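Local coordinates for protein parvulin 42 (Trypanosoma brucei brucei, PDB 6GMP) that probably catalyses the cis-trans isomerisation of peptidyl-prolyl bonds through its parvulin-type PPIase domain, the part of the longer protein present here, at residues R6-V11 with F98-G103. Sequence-based numbering, arbitrary orientation.
Sequences RHFYHV and FSLKSG
In the parvulin-type PPIase domain, strand 6-13 of the antiparallel sheet meets the loop that leaves helix 91-97, with Arg6 and Phe8 reaching from the strand to Phe98 and Leu100. The heart of the contact is a T-shaped aromatic pair. Phe8 turns its edge to the face of Phe98, the planes inclined at 71° and the centroids 5.3 Å apart; CE2 of Phe8 comes to 3.8 Å from CZ of Phe98, while CZ of Phe8 stands over the centre of the Phe98 ring. CE1 of Phe8, across the ring from CE2, lies 4.3 Å from CD1 of Leu100, a looser touch that comes in obliquely. Both Phe8 and Leu100 also rest on Ile118 of strand 114-120, which ties the loop to the two central strands of the sheet.

Arg6 passes the ring of Phe98. Its chain is extended from CG to NE (chi2 175°, chi3 -169°), and CD passes 4.0 Å from CD1 of Phe98 on the way to the backbone beyond. There NH1 gives Phe98 O a weak, bent hydrogen bond of 3.2 Å. A second link from NH1 goes through a water, which accepts from Arg6 NH1 at 2.8 Å and donates to Leu100 O at 2.7 Å. NH1 thus serves two carbonyls of the loop, Phe98 O directly and Leu100 O through the water. Leu100 O also accepts from Arg120 NH1, giving it two donors. The T-shaped pair and the Arg6 bonds together fasten the loop after helix 91-97 to the sheet, a helix-to-strand connection folded against strand 6-13 in the alpha/beta fold of the parvulins.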
loop_
_atom_site.group_PDB
_atom_site.type_symbol
_atom_site.label_atom_id
_atom_site.label_comp_id
_atom_site.label_asym_id
_atom_site.label_seq_id
_atom_site.Cartn_x
_atom_site.Cartn_y
_atom_site.Cartn_z
ATOM N N ARG A 6 -11.514 -6.514 9.586
ATOM C CA ARG A 6 -10.124 -6.958 9.603
ATOM C C ARG A 6 -9.204 -5.753 9.599
ATOM O O ARG A 6 -9.541 -4.691 9.072
ATOM C CB ARG A 6 -9.820 -7.878 8.419
ATOM C CG ARG A 6 -10.423 -9.255 8.571
ATOM C CD ARG A 6 -10.213 -10.123 7.343
ATOM N NE ARG A 6 -11.033 -11.328 7.424
ATOM C CZ ARG A 6 -11.234 -12.175 6.423
ATOM N NH1 ARG A 6 -10.677 -11.967 5.240
ATOM N NH2 ARG A 6 -12.004 -13.235 6.607
ATOM N N HIS A 7 -8.039 -5.934 10.208
ATOM C CA HIS A 7 -7.073 -4.867 10.395
ATOM C C HIS A 7 -6.030 -4.905 9.284
ATOM O O HIS A 7 -5.319 -5.906 9.127
ATOM C CB HIS A 7 -6.401 -5.049 11.754
ATOM C CG HIS A 7 -5.520 -3.912 12.157
ATOM N ND1 HIS A 7 -4.786 -3.923 13.324
ATOM C CD2 HIS A 7 -5.266 -2.726 11.560
ATOM C CE1 HIS A 7 -4.105 -2.795 13.421
ATOM N NE2 HIS A 7 -4.386 -2.047 12.369
ATOM N N PHE A 8 -5.947 -3.818 8.517
ATOM C CA PHE A 8 -4.999 -3.715 7.420
ATOM C C PHE A 8 -4.037 -2.554 7.586
ATOM O O PHE A 8 -4.357 -1.555 8.239
ATOM C CB PHE A 8 -5.733 -3.550 6.088
ATOM C CG PHE A 8 -6.650 -4.685 5.758
ATOM C CD1 PHE A 8 -6.162 -5.883 5.259
ATOM C CD2 PHE A 8 -8.014 -4.537 5.930
ATOM C CE1 PHE A 8 -7.027 -6.916 4.940
ATOM C CE2 PHE A 8 -8.886 -5.564 5.621
ATOM C CZ PHE A 8 -8.392 -6.760 5.127
ATOM N N TYR A 9 -2.862 -2.718 6.981
ATOM C CA TYR A 9 -1.949 -1.622 6.679
ATOM C C TYR A 9 -1.774 -1.597 5.165
ATOM O O TYR A 9 -2.053 -2.587 4.492
ATOM C CB TYR A 9 -0.564 -1.854 7.290
ATOM C CG TYR A 9 -0.412 -1.533 8.753
ATOM C CD1 TYR A 9 -1.199 -2.149 9.715
ATOM C CD2 TYR A 9 0.549 -0.615 9.177
ATOM C CE1 TYR A 9 -1.040 -1.856 11.054
ATOM C CE2 TYR A 9 0.709 -0.315 10.512
ATOM C CZ TYR A 9 -0.086 -0.936 11.446
ATOM O OH TYR A 9 0.082 -0.632 12.776
ATOM N N HIS A 10 -1.296 -0.485 4.619
ATOM C CA HIS A 10 -0.909 -0.503 3.207
ATOM C C HIS A 10 0.285 0.390 2.902
ATOM O O HIS A 10 0.643 1.273 3.684
ATOM C CB HIS A 10 -2.099 -0.225 2.261
ATOM C CG HIS A 10 -2.465 1.220 2.104
ATOM N ND1 HIS A 10 -3.170 1.680 1.016
ATOM C CD2 HIS A 10 -2.244 2.301 2.890
ATOM C CE1 HIS A 10 -3.365 2.980 1.129
ATOM N NE2 HIS A 10 -2.815 3.384 2.257
ATOM N N VAL A 11 0.921 0.077 1.779
ATOM C CA VAL A 11 1.858 0.956 1.106
ATOM C C VAL A 11 1.145 1.460 -0.136
ATOM O O VAL A 11 0.534 0.666 -0.865
ATOM C CB VAL A 11 3.102 0.186 0.621
ATOM C CG1 VAL A 11 3.993 1.069 -0.256
ATOM C CG2 VAL A 11 3.900 -0.339 1.783
ATOM N N PHE A 98 -9.580 -8.660 1.391
ATOM C CA PHE A 98 -10.319 -9.704 2.104
ATOM C C PHE A 98 -10.007 -11.121 1.598
ATOM O O PHE A 98 -10.589 -12.099 2.056
ATOM C CB PHE A 98 -11.814 -9.362 2.130
ATOM C CG PHE A 98 -12.122 -8.257 3.081
ATOM C CD1 PHE A 98 -12.460 -8.534 4.393
ATOM C CD2 PHE A 98 -12.007 -6.932 2.688
ATOM C CE1 PHE A 98 -12.701 -7.502 5.290
ATOM C CE2 PHE A 98 -12.241 -5.910 3.578
ATOM C CZ PHE A 98 -12.594 -6.193 4.876
ATOM N N SER A 99 -9.036 -11.212 0.691
ATOM C CA SER A 99 -8.505 -12.494 0.247
ATOM C C SER A 99 -7.250 -12.869 1.036
ATOM O O SER A 99 -6.801 -14.013 0.988
ATOM C CB SER A 99 -8.162 -12.445 -1.242
ATOM O OG SER A 99 -6.907 -11.816 -1.460
ATOM N N LEU A 100 -6.675 -11.907 1.752
ATOM C CA LEU A 100 -5.441 -12.151 2.486
ATOM C C LEU A 100 -5.655 -12.992 3.739
ATOM O O LEU A 100 -6.644 -12.833 4.452
ATOM C CB LEU A 100 -4.791 -10.829 2.890
ATOM C CG LEU A 100 -4.391 -9.891 1.758
ATOM C CD1 LEU A 100 -3.990 -8.521 2.328
ATOM C CD2 LEU A 100 -3.262 -10.480 0.931
ATOM N N LYS A 101 -4.698 -13.876 4.002
ATOM C CA LYS A 101 -4.613 -14.552 5.283
ATOM C C LYS A 101 -3.806 -13.679 6.245
ATOM O O LYS A 101 -3.135 -12.737 5.822
ATOM C CB LYS A 101 -3.973 -15.933 5.104
ATOM C CG LYS A 101 -4.648 -16.751 4.001
ATOM C CD LYS A 101 -4.199 -18.201 3.987
ATOM C CE LYS A 101 -2.766 -18.353 3.497
ATOM N NZ LYS A 101 -2.603 -18.044 2.040
ATOM N N SER A 102 -3.899 -13.979 7.535
ATOM C CA SER A 102 -3.161 -13.257 8.563
ATOM C C SER A 102 -1.672 -13.186 8.234
ATOM O O SER A 102 -1.026 -14.207 8.006
ATOM C CB SER A 102 -3.352 -13.950 9.915
ATOM O OG SER A 102 -4.726 -14.176 10.182
ATOM N N GLY A 103 -1.136 -11.972 8.204
ATOM C CA GLY A 103 0.287 -11.766 7.986
ATOM C C GLY A 103 0.723 -11.709 6.530
ATOM O O GLY A 103 1.899 -11.525 6.235
HETATM O O HOH W 1 -8.260 -10.662 4.629
#